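Local coordinates for LP15968p (Drosophila melanogaster, PDB 3MN8), which removes C-terminal arginine or lysine residues from peptides and proteins as a zinc-dependent metallocarboxypeptidase of the M14 family, at residues A[98-103]-A[141-146]; A[67-72]-A[195-200]. All blocks are in the same frame, centred on the assembly; numbering follows the deposited sequence.

Contact 1: A[98-103]-A[141-146]; sequences ANMHGD and PTMNPD. With ZN (zinc ion), chain F; GEM ((2-guanidinoethylmercapto)succinic acid), chain G.
Two groups meet at the hydroxyl of Thr-142. It donates to the side-chain carbonyl of Asn-99, with OG1 2.8 Å from OD1, and it accepts from the backbone of Asn-144, whose N lies 3.0 Å from Thr-142 OG1 and closes an ST turn. OG1 approaches OD1 in the Asn-99 amide plane, on a lone pair. The torsions make this possible: Asn-99 holds CG anti to its backbone N (chi1 -165°), Thr-142 does the same with OG1, and the two side chains run alongside each other. The other end of the Asn-99 amide turns back on its own loop, where ND2 bonds to Gly-102 O at 3.0 Å, the donor standing above that carbonyl plane, and also to the backbone O of Glu-104. This one amide therefore ties the bend of 98-103 to 141-146.

Asn-144 lies across the carbonyl of Met-100. Its CB sits beside Met-100 O, and its ND2 donates to the same oxygen at 3.2 Å from above the carbonyl plane, in a bent bond (142° at the hydrogen), with a weak second bond to Gly-166 O; OD1 caps the following helix at Gly-147 N. Nearby, Met-100 and Met-143 lie side by side with both chains bent at their last torsion, bringing the two CE methyls to 3.8 Å.

The His-101 side chain leaves its backbone away from 141-146 and binds zinc through ND1 at 2.1 Å, while Asp-172 takes its NE2. Glu-104 and His-217 complete the protein ligands, and the bound (2-guanidinoethylmercapto)succinic acid (GEM) adds one carboxylate, through O13 and, farther off, O12. A histidine and a glutamate three residues on, carried by a loop after a central strand, with a second histidine farther along the chain, form the zinc site of M14 carboxypeptidases.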
ATOM      1  N   ALA A  98       6.585  -1.255   5.170  1.00 29.19           N
ATOM      2  CA  ALA A  98       7.972  -1.545   4.838  1.00 17.61           C
ATOM      3  C   ALA A  98       8.578  -2.611   5.755  1.00 33.18           C
ATOM      4  O   ALA A  98       7.964  -3.038   6.730  1.00 42.35           O
ATOM      5  CB  ALA A  98       8.786  -0.276   4.895  1.00 17.36           C
ATOM      6  N   ASN A  99       9.785  -3.040   5.417  1.00 36.69           N
ATOM      7  CA  ASN A  99      10.601  -3.872   6.292  1.00 30.31           C
ATOM      8  C   ASN A  99       9.936  -5.142   6.806  1.00 45.08           C
ATOM      9  O   ASN A  99      10.185  -5.548   7.949  1.00 49.91           O
ATOM     10  CB  ASN A  99      11.111  -3.056   7.482  1.00 35.20           C
ATOM     11  CG  ASN A  99      12.247  -3.750   8.217  1.00 38.85           C
ATOM     12  OD1 ASN A  99      12.180  -3.976   9.421  1.00 34.73           O
ATOM     13  ND2 ASN A  99      13.289  -4.109   7.482  1.00 41.19           N
ATOM     14  N   MET A 100       9.106  -5.779   5.978  1.00 42.99           N
ATOM     15  CA  MET A 100       8.485  -7.029   6.404  1.00 38.29           C
ATOM     16  C   MET A 100       9.554  -8.102   6.467  1.00 40.83           C
ATOM     17  O   MET A 100       9.539  -8.971   7.341  1.00 45.52           O
ATOM     18  CB  MET A 100       7.326  -7.434   5.495  1.00 40.80           C
ATOM     19  CG  MET A 100       7.722  -8.095   4.192  1.00 47.57           C
ATOM     20  SD  MET A 100       6.251  -8.566   3.263  1.00 46.17           S
ATOM     21  CE  MET A 100       5.286  -9.346   4.556  1.00 32.91           C
ATOM     22  N   HIS A 101      10.493  -8.033   5.535  1.00 37.72           N
ATOM     23  CA  HIS A 101      11.725  -8.782   5.669  1.00 29.57           C
ATOM     24  C   HIS A 101      12.703  -7.848   6.367  1.00 41.74           C
ATOM     25  O   HIS A 101      13.174  -6.854   5.779  1.00 29.01           O
ATOM     26  CB  HIS A 101      12.241  -9.244   4.309  1.00 19.89           C
ATOM     27  CG  HIS A 101      11.298 -10.162   3.598  1.00 39.45           C
ATOM     28  ND1 HIS A 101      10.548  -9.768   2.512  1.00 49.93           N
ATOM     29  CD2 HIS A 101      10.963 -11.451   3.840  1.00 52.50           C
ATOM     30  CE1 HIS A 101       9.806 -10.782   2.103  1.00 53.90           C
ATOM     31  NE2 HIS A 101      10.038 -11.815   2.891  1.00 52.22           N
ATOM     32  N   GLY A 102      12.958  -8.159   7.641  1.00 35.72           N
ATOM     33  CA  GLY A 102      13.799  -7.353   8.508  1.00 27.64           C
ATOM     34  C   GLY A 102      15.133  -6.882   7.937  1.00 33.56           C
ATOM     35  O   GLY A 102      15.631  -5.822   8.316  1.00 49.68           O
ATOM     36  N   ASP A 103      15.723  -7.663   7.036  1.00 43.58           N
ATOM     37  CA  ASP A 103      17.008  -7.295   6.443  1.00 43.70           C
ATOM     38  C   ASP A 103      16.869  -6.425   5.187  1.00 37.63           C
ATOM     39  O   ASP A 103      17.862  -6.007   4.605  1.00 48.55           O
ATOM     40  CB  ASP A 103      17.832  -8.547   6.144  1.00 48.39           C
ATOM     41  CG  ASP A 103      17.014  -9.649   5.488  1.00 50.34           C
ATOM     42  OD1 ASP A 103      17.477 -10.806   5.502  1.00 57.91           O
ATOM     43  OD2 ASP A 103      15.917  -9.368   4.958  1.00 59.55           O
ATOM     44  N   PRO A 141       6.573   1.977   8.806  1.00 38.78           N
ATOM     45  CA  PRO A 141       8.007   1.834   8.514  1.00 43.74           C
ATOM     46  C   PRO A 141       8.530   0.399   8.662  1.00 40.31           C
ATOM     47  O   PRO A 141       9.349  -0.041   7.854  1.00 43.31           O
ATOM     48  CB  PRO A 141       8.665   2.754   9.554  1.00 33.44           C
ATOM     49  CG  PRO A 141       7.647   3.780   9.825  1.00 37.41           C
ATOM     50  CD  PRO A 141       6.314   3.088   9.740  1.00 44.90           C
ATOM     51  N   THR A 142       8.085  -0.314   9.692  1.00 39.16           N
ATOM     52  CA  THR A 142       8.448  -1.719   9.847  1.00 41.38           C
ATOM     53  C   THR A 142       7.270  -2.587  10.255  1.00 45.31           C
ATOM     54  O   THR A 142       6.347  -2.147  10.957  1.00 38.35           O
ATOM     55  CB  THR A 142       9.591  -1.953  10.859  1.00 36.40           C
ATOM     56  OG1 THR A 142       9.869  -3.357  10.924  1.00 45.18           O
ATOM     57  CG2 THR A 142       9.192  -1.493  12.240  1.00 34.18           C
ATOM     58  N   MET A 143       7.341  -3.834   9.811  1.00 53.02           N
ATOM     59  CA  MET A 143       6.320  -4.839  10.058  1.00 41.76           C
ATOM     60  C   MET A 143       7.041  -6.049  10.671  1.00 45.39           C
ATOM     61  O   MET A 143       6.423  -7.057  11.026  1.00 38.37           O
ATOM     62  CB  MET A 143       5.654  -5.187   8.728  1.00 31.00           C
ATOM     63  CG  MET A 143       4.453  -6.072   8.820  1.00 38.22           C
ATOM     64  SD  MET A 143       3.979  -6.661   7.183  1.00 40.50           S
ATOM     65  CE  MET A 143       3.341  -8.282   7.616  1.00 28.22           C
ATOM     66  N   ASN A 144       8.362  -5.929  10.800  1.00 34.12           N
ATOM     67  CA  ASN A 144       9.172  -6.985  11.378  1.00 35.06           C
ATOM     68  C   ASN A 144      10.348  -6.436  12.198  1.00 48.07           C
ATOM     69  O   ASN A 144      11.509  -6.503  11.772  1.00 38.97           O
ATOM     70  CB  ASN A 144       9.669  -7.923  10.289  1.00 35.67           C
ATOM     71  CG  ASN A 144      10.396  -9.122  10.850  1.00 46.59           C
ATOM     72  OD1 ASN A 144      10.406  -9.345  12.066  1.00 50.48           O
ATOM     73  ND2 ASN A 144      11.009  -9.905   9.969  1.00 47.99           N
ATOM     74  N   PRO A 145      10.037  -5.897  13.391  1.00 43.43           N
ATOM     75  CA  PRO A 145      11.031  -5.340  14.318  1.00 34.76           C
ATOM     76  C   PRO A 145      12.025  -6.405  14.781  1.00 38.22           C
ATOM     77  O   PRO A 145      13.227  -6.154  14.891  1.00 47.73           O
ATOM     78  CB  PRO A 145      10.187  -4.879  15.520  1.00 29.82           C
ATOM     79  CG  PRO A 145       8.759  -4.975  15.092  1.00 32.23           C
ATOM     80  CD  PRO A 145       8.683  -5.949  13.975  1.00 28.58           C
ATOM     81  N   ASP A 146      11.501  -7.586  15.073  1.00 33.73           N
ATOM     82  CA  ASP A 146      12.303  -8.663  15.600  1.00 39.32           C
ATOM     83  C   ASP A 146      13.254  -9.099  14.504  1.00 40.02           C
ATOM     84  O   ASP A 146      14.424  -9.407  14.756  1.00 51.24           O
ATOM     85  CB  ASP A 146      11.410  -9.826  16.063  1.00 43.55           C
ATOM     86  CG  ASP A 146      10.582  -9.481  17.306  1.00 40.75           C
ATOM     87  OD1 ASP A 146      10.513  -8.293  17.683  1.00 36.05           O
ATOM     88  OD2 ASP A 146      10.000 -10.400  17.912  1.00 35.44           O
TER
HETATM   89 ZN    ZN F 999      11.516  -8.873   0.819  1.00 42.65          ZN
HETATM   90  C8  GEM G 601       9.808 -11.541  -2.859  1.00 57.00           C
HETATM   91  S7  GEM G 601       8.347 -10.539  -2.839  1.00 57.42           S
HETATM   92  C6  GEM G 601       8.464  -9.764  -4.426  1.00 51.59           C
HETATM   93  C5  GEM G 601       8.617 -10.750  -5.582  1.00 34.21           C
HETATM   94  N3  GEM G 601       7.356 -11.461  -5.721  1.00 36.03           N
HETATM   95  C1  GEM G 601       7.115 -12.519  -6.488  1.00 43.13           C
HETATM   96  N4  GEM G 601       5.907 -13.067  -6.514  1.00 32.44           N
HETATM   97  N2  GEM G 601       8.087 -13.037  -7.232  1.00 48.23           N
HETATM   98  C9  GEM G 601       9.733 -12.463  -1.672  1.00 64.36           C
HETATM   99  O14 GEM G 601       8.787 -12.312  -0.867  1.00 32.86           O
HETATM  100  O15 GEM G 601      10.603 -13.349  -1.534  1.00 65.33           O
HETATM  101  C10 GEM G 601      11.108 -10.720  -2.870  1.00 45.92           C
HETATM  102  C11 GEM G 601      11.434  -9.929  -1.609  1.00 54.16           C
HETATM  103  O12 GEM G 601      11.752  -8.722  -1.751  1.00 39.20           O
HETATM  104  O13 GEM G 601      11.416 -10.498  -0.488  1.00 33.28           O

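Contact 2: A[67-72]-A[195-200]; sequences GRSLEG and QPETAA
The first turn of helix 196-205 packs against the end of edge strand 61-68 and the type I turn, Ser-69 to Gly-72, that leads into strand 74-80 of the same beta hairpin: a helix-on-sheet contact at one edge of the mixed eight-stranded sheet. Its polar link is Glu-197 OE1, which accepts a weak bond from Leu-70 N at 3.3 Å, with an N-H...O angle of 152°. The same oxygen lies 3.2 Å from Ser-69 CB, so the carboxylate tip sits beside the start of the turn. A bend at chi2 (88°) brings it there, folding the Glu-197 chain over toward the turn. The second oxygen, OE2, takes a bond from ND2 of Asn-167, which also bonds to Gln-195 OE1.

Beside this polar link, Leu-70 meets the ring of Pro-196 at about a right angle, its CD2 methyl 3.5 Å from Pro-196 CG. The adjoining ring carbon, Pro-196 CB, is 3.4 Å from Arg-68 O. Farther along the helix, the methyl of Ala-200 faces the backbone of Gly-67, with CB 4.3 Å from CA. Gly-67 has no side chain to come between, and its backbone angles are those glycine tolerates; Leu-75 of the neighbouring strand also touches Ala-200 and Glu-197.

Asp-146 is the main partner of both Ser-69 OG and Glu-71 N; OG also bonds to Arg-73 N and accepts a weak bond from Glu-71 N. The chemistry is thus mixed: apolar contacts and the absence of a side chain at Gly-67 let the helix come close, while one carboxylate, shared between Leu-70 N and Asn-167, probably helps fix where the turn lies against the helix.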
ATOM      1  N   GLY A  67      -0.366  -4.168  16.966  1.00 28.56           N
ATOM      2  CA  GLY A  67      -0.105  -5.351  17.751  1.00 39.16           C
ATOM      3  C   GLY A  67       1.353  -5.411  18.126  1.00 42.10           C
ATOM      4  O   GLY A  67       2.083  -4.442  17.948  1.00 38.71           O
ATOM      5  N   ARG A  68       1.783  -6.560  18.633  1.00 41.45           N
ATOM      6  CA  ARG A  68       3.154  -6.713  19.064  1.00 33.70           C
ATOM      7  C   ARG A  68       3.818  -7.940  18.428  1.00 42.10           C
ATOM      8  O   ARG A  68       3.144  -8.899  18.042  1.00 37.13           O
ATOM      9  CB  ARG A  68       3.208  -6.766  20.589  1.00 26.93           C
ATOM     10  CG  ARG A  68       3.571  -5.443  21.252  1.00 26.35           C
ATOM     11  CD  ARG A  68       3.038  -5.407  22.673  1.00 40.20           C
ATOM     12  NE  ARG A  68       3.528  -4.254  23.420  1.00 48.56           N
ATOM     13  CZ  ARG A  68       2.793  -3.531  24.260  1.00 60.19           C
ATOM     14  NH1 ARG A  68       1.517  -3.829  24.467  1.00 65.87           N
ATOM     15  NH2 ARG A  68       3.338  -2.505  24.892  1.00 73.83           N
ATOM     16  N   SER A  69       5.144  -7.880  18.306  1.00 39.55           N
ATOM     17  CA  SER A  69       5.933  -8.961  17.746  1.00 17.64           C
ATOM     18  C   SER A  69       6.139 -10.046  18.799  1.00 37.31           C
ATOM     19  O   SER A  69       5.764  -9.881  19.967  1.00 28.79           O
ATOM     20  CB  SER A  69       7.282  -8.425  17.307  1.00 22.99           C
ATOM     21  OG  SER A  69       8.128  -8.224  18.433  1.00 31.91           O
ATOM     22  N   LEU A  70       6.741 -11.160  18.388  1.00 42.04           N
ATOM     23  CA  LEU A  70       7.038 -12.249  19.319  1.00 44.25           C
ATOM     24  C   LEU A  70       7.756 -11.720  20.545  1.00 45.36           C
ATOM     25  O   LEU A  70       7.460 -12.110  21.681  1.00 46.87           O
ATOM     26  CB  LEU A  70       7.913 -13.312  18.655  1.00 38.65           C
ATOM     27  CG  LEU A  70       7.230 -14.218  17.634  1.00 41.93           C
ATOM     28  CD1 LEU A  70       8.239 -15.129  16.949  1.00 46.95           C
ATOM     29  CD2 LEU A  70       6.160 -15.045  18.311  1.00 37.86           C
ATOM     30  N   GLU A  71       8.701 -10.823  20.308  1.00 34.99           N
ATOM     31  CA  GLU A  71       9.603 -10.409  21.362  1.00 39.56           C
ATOM     32  C   GLU A  71       9.192  -9.091  22.012  1.00 43.16           C
ATOM     33  O   GLU A  71      10.011  -8.412  22.637  1.00 38.24           O
ATOM     34  CB  GLU A  71      11.016 -10.345  20.811  1.00 46.37           C
ATOM     35  CG  GLU A  71      11.478 -11.672  20.260  1.00 38.88           C
ATOM     36  CD  GLU A  71      12.879 -11.600  19.720  1.00 56.84           C
ATOM     37  OE1 GLU A  71      13.206 -10.581  19.065  1.00 61.99           O
ATOM     38  OE2 GLU A  71      13.646 -12.561  19.943  1.00 57.88           O
ATOM     39  N   GLY A  72       7.916  -8.741  21.848  1.00 44.36           N
ATOM     40  CA  GLY A  72       7.313  -7.638  22.578  1.00 38.08           C
ATOM     41  C   GLY A  72       7.346  -6.279  21.903  1.00 42.58           C
ATOM     42  O   GLY A  72       6.797  -5.305  22.423  1.00 53.00           O
ATOM     43  N   GLN A 195       1.869 -15.971  12.443  1.00 44.09           N
ATOM     44  CA  GLN A 195       2.773 -15.141  13.214  1.00 34.97           C
ATOM     45  C   GLN A 195       2.039 -13.891  13.695  1.00 39.04           C
ATOM     46  O   GLN A 195       1.207 -13.321  12.983  1.00 29.57           O
ATOM     47  CB  GLN A 195       4.012 -14.767  12.406  1.00 35.61           C
ATOM     48  CG  GLN A 195       4.783 -15.966  11.884  1.00 41.10           C
ATOM     49  CD  GLN A 195       5.247 -16.917  12.981  1.00 45.11           C
ATOM     50  OE1 GLN A 195       5.925 -16.515  13.927  1.00 52.28           O
ATOM     51  NE2 GLN A 195       4.905 -18.191  12.839  1.00 31.61           N
ATOM     52  N   PRO A 196       2.349 -13.470  14.929  1.00 37.91           N
ATOM     53  CA  PRO A 196       1.755 -12.306  15.583  1.00 24.76           C
ATOM     54  C   PRO A 196       1.664 -11.189  14.568  1.00 27.47           C
ATOM     55  O   PRO A 196       0.644 -10.529  14.428  1.00 30.75           O
ATOM     56  CB  PRO A 196       2.806 -11.927  16.631  1.00 20.25           C
ATOM     57  CG  PRO A 196       3.501 -13.176  16.939  1.00 36.77           C
ATOM     58  CD  PRO A 196       3.495 -14.002  15.683  1.00 29.66           C
ATOM     59  N   GLU A 197       2.758 -10.997  13.849  1.00 31.82           N
ATOM     60  CA  GLU A 197       2.908  -9.848  12.981  1.00 32.70           C
ATOM     61  C   GLU A 197       1.926  -9.954  11.835  1.00 25.21           C
ATOM     62  O   GLU A 197       1.299  -8.977  11.453  1.00 25.59           O
ATOM     63  CB  GLU A 197       4.352  -9.765  12.463  1.00 34.32           C
ATOM     64  CG  GLU A 197       5.413  -9.502  13.548  1.00 28.91           C
ATOM     65  CD  GLU A 197       5.940 -10.780  14.193  1.00 42.24           C
ATOM     66  OE1 GLU A 197       6.800 -10.671  15.108  1.00 45.49           O
ATOM     67  OE2 GLU A 197       5.500 -11.881  13.774  1.00 24.48           O
ATOM     68  N   THR A 198       1.796 -11.160  11.302  1.00 26.42           N
ATOM     69  CA  THR A 198       0.866 -11.427  10.222  1.00 27.08           C
ATOM     70  C   THR A 198      -0.548 -11.148  10.719  1.00 33.31           C
ATOM     71  O   THR A 198      -1.273 -10.331  10.149  1.00 41.67           O
ATOM     72  CB  THR A 198       0.954 -12.896   9.780  1.00 36.97           C
ATOM     73  OG1 THR A 198       2.331 -13.302   9.663  1.00 29.76           O
ATOM     74  CG2 THR A 198       0.213 -13.103   8.463  1.00 32.37           C
ATOM     75  N   ALA A 199      -0.933 -11.833  11.793  1.00 33.25           N
ATOM     76  CA  ALA A 199      -2.263 -11.681  12.382  1.00 28.19           C
ATOM     77  C   ALA A 199      -2.631 -10.213  12.571  1.00 33.36           C
ATOM     78  O   ALA A 199      -3.727  -9.793  12.226  1.00 35.62           O
ATOM     79  CB  ALA A 199      -2.348 -12.428  13.723  1.00 17.80           C
ATOM     80  N   ALA A 200      -1.710  -9.438  13.133  1.00 26.35           N
ATOM     81  CA  ALA A 200      -1.938  -8.023  13.365  1.00 20.13           C
ATOM     82  C   ALA A 200      -2.327  -7.324  12.071  1.00 29.11           C
ATOM     83  O   ALA A 200      -3.306  -6.577  12.013  1.00 41.98           O
ATOM     84  CB  ALA A 200      -0.683  -7.377  13.953  1.00 26.31           C
TER

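Both contacts lie in the first carboxypeptidase-like domain of the longer protein, in its active 1B form, their centres 11 Å apart, but at different depths. Contact 1 is wholly buried and joins two loops that follow neighbouring strands, 93-97 and 136-140, of the central sheet, next to the zinc; contact 2 is partly buried and brings a helix against one of its two outermost strands, 61-68. Accordingly, side-chain amides and a hydroxyl dominate the first, whereas a proline, a leucine and a single weak carboxylate bond carry the second. They are directly coupled: Asp-146 probably bonds through OD1 to Ser-69 OG and through OD2 to Glu-71 N, the latter at 2.8 Å, while Met-143 O packs on Glu-197 CG.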